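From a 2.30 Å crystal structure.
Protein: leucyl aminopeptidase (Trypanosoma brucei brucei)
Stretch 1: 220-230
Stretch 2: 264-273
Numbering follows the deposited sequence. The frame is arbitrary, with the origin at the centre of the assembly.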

# COMPACT_ATOMS: atom_id res chain seq x y z
N LEU G 220 29.46 2.06 -15.43
CA LEU G 220 29.02 1.29 -16.59
C LEU G 220 27.77 1.89 -17.16
O LEU G 220 26.64 1.59 -16.75
CB LEU G 220 28.84 -0.19 -16.28
CG LEU G 220 28.62 -0.94 -17.61
CD1 LEU G 220 29.92 -1.16 -18.39
CD2 LEU G 220 27.97 -2.26 -17.36
N THR G 221 27.99 2.66 -18.19
CA THR G 221 26.93 3.36 -18.94
C THR G 221 26.76 2.74 -20.31
O THR G 221 27.51 1.85 -20.70
CB THR G 221 27.28 4.83 -19.11
OG1 THR G 221 28.34 4.95 -20.06
CG2 THR G 221 27.71 5.45 -17.82
N THR G 222 25.77 3.21 -21.05
CA THR G 222 25.58 2.72 -22.40
C THR G 222 26.85 3.01 -23.24
O THR G 222 27.27 2.19 -24.04
CB THR G 222 24.40 3.35 -23.14
OG1 THR G 222 24.55 4.77 -23.19
CG2 THR G 222 23.08 2.99 -22.46
N ALA G 223 27.48 4.14 -22.96
CA ALA G 223 28.69 4.57 -23.67
C ALA G 223 29.91 3.78 -23.24
O ALA G 223 30.70 3.33 -24.12
CB ALA G 223 28.97 6.05 -23.49
N THR G 224 30.11 3.59 -21.94
CA THR G 224 31.31 2.85 -21.51
C THR G 224 31.24 1.36 -21.87
O THR G 224 32.25 0.74 -22.20
CB THR G 224 31.68 3.02 -20.05
OG1 THR G 224 30.62 2.56 -19.23
CG2 THR G 224 31.99 4.45 -19.77
N PHE G 225 30.04 0.80 -21.83
CA PHE G 225 29.86 -0.61 -22.23
C PHE G 225 30.25 -0.73 -23.72
O PHE G 225 30.97 -1.64 -24.13
CB PHE G 225 28.43 -1.06 -22.01
CG PHE G 225 28.24 -2.56 -21.87
CD1 PHE G 225 29.13 -3.48 -22.38
CD2 PHE G 225 27.09 -3.03 -21.24
CE1 PHE G 225 28.89 -4.84 -22.25
CE2 PHE G 225 26.85 -4.40 -21.09
CZ PHE G 225 27.74 -5.30 -21.61
N THR G 226 29.78 0.21 -24.50
CA THR G 226 30.11 0.23 -25.92
C THR G 226 31.64 0.34 -26.14
O THR G 226 32.20 -0.36 -26.98
CB THR G 226 29.39 1.38 -26.64
OG1 THR G 226 27.98 1.16 -26.53
CG2 THR G 226 29.78 1.44 -28.14
N GLU G 227 32.27 1.24 -25.42
CA GLU G 227 33.72 1.44 -25.55
C GLU G 227 34.47 0.19 -25.17
O GLU G 227 35.49 -0.15 -25.77
CB GLU G 227 34.23 2.59 -24.69
CG GLU G 227 33.89 3.95 -25.26
CD GLU G 227 34.22 5.06 -24.28
OE1 GLU G 227 35.37 5.06 -23.76
OE2 GLU G 227 33.35 5.94 -24.01
N ILE G 228 33.99 -0.49 -24.15
CA ILE G 228 34.60 -1.75 -23.72
C ILE G 228 34.53 -2.79 -24.84
O ILE G 228 35.51 -3.48 -25.13
CB ILE G 228 33.96 -2.28 -22.44
CG1 ILE G 228 34.40 -1.39 -21.27
CG2 ILE G 228 34.37 -3.74 -22.17
CD1 ILE G 228 33.49 -1.49 -20.06
N ALA G 229 33.36 -2.90 -25.45
CA ALA G 229 33.18 -3.82 -26.58
C ALA G 229 34.13 -3.46 -27.75
O ALA G 229 34.76 -4.33 -28.34
CB ALA G 229 31.75 -3.80 -27.06
N GLN G 230 34.22 -2.18 -28.05
CA GLN G 230 35.14 -1.68 -29.09
C GLN G 230 36.61 -2.00 -28.77
O GLN G 230 37.35 -2.44 -29.64
CB GLN G 230 34.97 -0.18 -29.29
CG GLN G 230 33.68 0.13 -30.02
CD GLN G 230 33.25 1.57 -29.92
OE1 GLN G 230 33.45 2.24 -28.91
NE2 GLN G 230 32.65 2.07 -30.98
N PHE G 264 20.48 10.25 -20.02
CA PHE G 264 21.60 11.16 -20.24
C PHE G 264 22.54 10.62 -21.34
O PHE G 264 22.91 11.35 -22.25
CB PHE G 264 22.36 11.37 -18.95
CG PHE G 264 23.50 12.33 -19.07
CD1 PHE G 264 23.27 13.70 -19.12
CD2 PHE G 264 24.82 11.87 -19.09
CE1 PHE G 264 24.35 14.59 -19.19
CE2 PHE G 264 25.90 12.74 -19.17
CZ PHE G 264 25.66 14.10 -19.22
N GLU G 265 22.89 9.35 -21.26
CA GLU G 265 23.70 8.65 -22.31
C GLU G 265 22.77 7.95 -23.30
O GLU G 265 21.76 7.31 -22.93
CB GLU G 265 24.66 7.65 -21.70
CG GLU G 265 25.61 8.24 -20.67
CD GLU G 265 26.82 8.94 -21.29
OE1 GLU G 265 26.68 9.27 -22.47
OE2 GLU G 265 27.88 9.17 -20.66
N ALA G 266 23.08 8.10 -24.57
CA ALA G 266 22.19 7.59 -25.64
C ALA G 266 22.15 6.07 -25.69
O ALA G 266 23.11 5.40 -25.33
CB ALA G 266 22.64 8.14 -26.98
N PRO G 267 21.04 5.51 -26.18
CA PRO G 267 20.99 4.07 -26.33
C PRO G 267 21.82 3.66 -27.52
O PRO G 267 22.04 4.46 -28.44
CB PRO G 267 19.52 3.79 -26.62
CG PRO G 267 19.03 5.04 -27.23
CD PRO G 267 19.78 6.15 -26.57
N ARG G 268 22.26 2.41 -27.50
CA ARG G 268 23.03 1.83 -28.60
C ARG G 268 22.62 0.41 -28.85
O ARG G 268 22.46 -0.36 -27.92
CB ARG G 268 24.54 1.88 -28.28
CG ARG G 268 25.13 3.28 -28.41
CD ARG G 268 26.06 3.55 -27.27
NE ARG G 268 26.93 4.71 -27.47
CZ ARG G 268 26.79 5.88 -26.86
NH1 ARG G 268 25.82 6.11 -26.00
NH2 ARG G 268 27.70 6.81 -27.07
N LEU G 269 22.52 0.08 -30.12
CA LEU G 269 22.46 -1.30 -30.57
C LEU G 269 23.85 -1.66 -31.09
O LEU G 269 24.29 -1.20 -32.14
CB LEU G 269 21.42 -1.47 -31.64
CG LEU G 269 20.89 -2.88 -31.84
CD1 LEU G 269 20.11 -3.39 -30.65
CD2 LEU G 269 20.01 -2.90 -33.08
N VAL G 270 24.53 -2.50 -30.34
CA VAL G 270 25.90 -2.88 -30.61
C VAL G 270 25.98 -4.34 -31.06
O VAL G 270 25.66 -5.25 -30.29
CB VAL G 270 26.78 -2.70 -29.39
CG1 VAL G 270 28.21 -3.10 -29.68
CG2 VAL G 270 26.74 -1.27 -28.91
N THR G 271 26.41 -4.57 -32.29
CA THR G 271 26.52 -5.92 -32.81
C THR G 271 27.98 -6.28 -33.08
O THR G 271 28.70 -5.58 -33.77
CB THR G 271 25.67 -6.13 -34.07
OG1 THR G 271 24.27 -5.92 -33.76
CG2 THR G 271 25.82 -7.55 -34.58
N LEU G 272 28.37 -7.42 -32.54
CA LEU G 272 29.70 -7.97 -32.68
C LEU G 272 29.64 -9.24 -33.55
O LEU G 272 28.69 -10.01 -33.43
CB LEU G 272 30.32 -8.32 -31.33
CG LEU G 272 30.08 -7.29 -30.24
CD1 LEU G 272 30.68 -7.77 -28.93
CD2 LEU G 272 30.69 -5.96 -30.62
N LEU G 273 30.65 -9.42 -34.41
CA LEU G 273 30.71 -10.59 -35.32
C LEU G 273 31.98 -11.35 -35.19
O LEU G 273 33.06 -10.80 -35.20
CB LEU G 273 30.57 -10.20 -36.76
CG LEU G 273 29.22 -9.61 -37.15
CD1 LEU G 273 29.33 -8.95 -38.54
CD2 LEU G 273 28.14 -10.70 -37.16
O HOH W 1 29.46 7.22 -19.96

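Helix 222-230 packs against strand 268-273 and the loop that leads into it. The two axes run nearly parallel, 14° apart, and approach to 9.8 Å. The contact buries 416 Å², both sides summed. One face of the helix supplies most of it: T222, A223, T226 and A229 all direct CA-to-CB toward the other stretch. T221, just before the helix, also points toward it. On the strand, R268, V270 and L272 do the same, while L269 points away.

One direct hydrogen bond joins the stretches. T222 OG1 donates to A266 O at 2.7 Å. The acceptor is a backbone carbonyl, so the bond ties the first turn of the helix to the loop just before the strand. The same carbonyl also receives R268 NH1, at 2.9 Å from A266 O. A266 O therefore serves two donors, one from each stretch, and the guanidinium is held close to the start of the helix.

A water makes a second polar link. Water 1 lies 2.5 Å from T221 OG1 and donates to E265 OE2, with its O 2.6 Å from that atom. It bridges the N-cap residue to the carboxylate. T221 OG1 also caps the helix, accepting from T224 N at 2.9 Å. In return, T221 N donates to T224 OG1 at 2.8 Å. The two bonds pair T221 and T224 reciprocally at the start of the helix.

R268 and E265 also make van der Waals contacts with the helix and its N-cap residue. A223 CB lies over one face of the R268 guanidinium, 3.9 Å from R268 NH2. E265 CB packs 3.2 Å from T222 OG1, and E265 CG lies 4.1 Å from T221 CB. The aliphatic part of E265 thus covers the beginning of the helix.

T226 sits farther along. Its OG1 donates to T222 O at 2.8 Å, within the helix. That carbonyl also accepts from T226 N at 3.2 Å. The hydroxyl is thus satisfied within its own helix, and its closest contacts across the interface are with carbon: T226 OG1 is 3.2 Å from R268 CD and 3.6 Å from V270 CG2.

The C-terminal part of the contact is apolar. A229 CB lies 4.3 Å from L272 CD2 and 4.5 Å from V270 CG1. These distances are looser than those near T222, and the paired CA atoms also spread, from 6.2 Å between T222 CA and P267 CA to 8.2 Å between A229 CA and L272 CA. The larger V270 and L272 side chains reach across this wider gap to the alanine methyl.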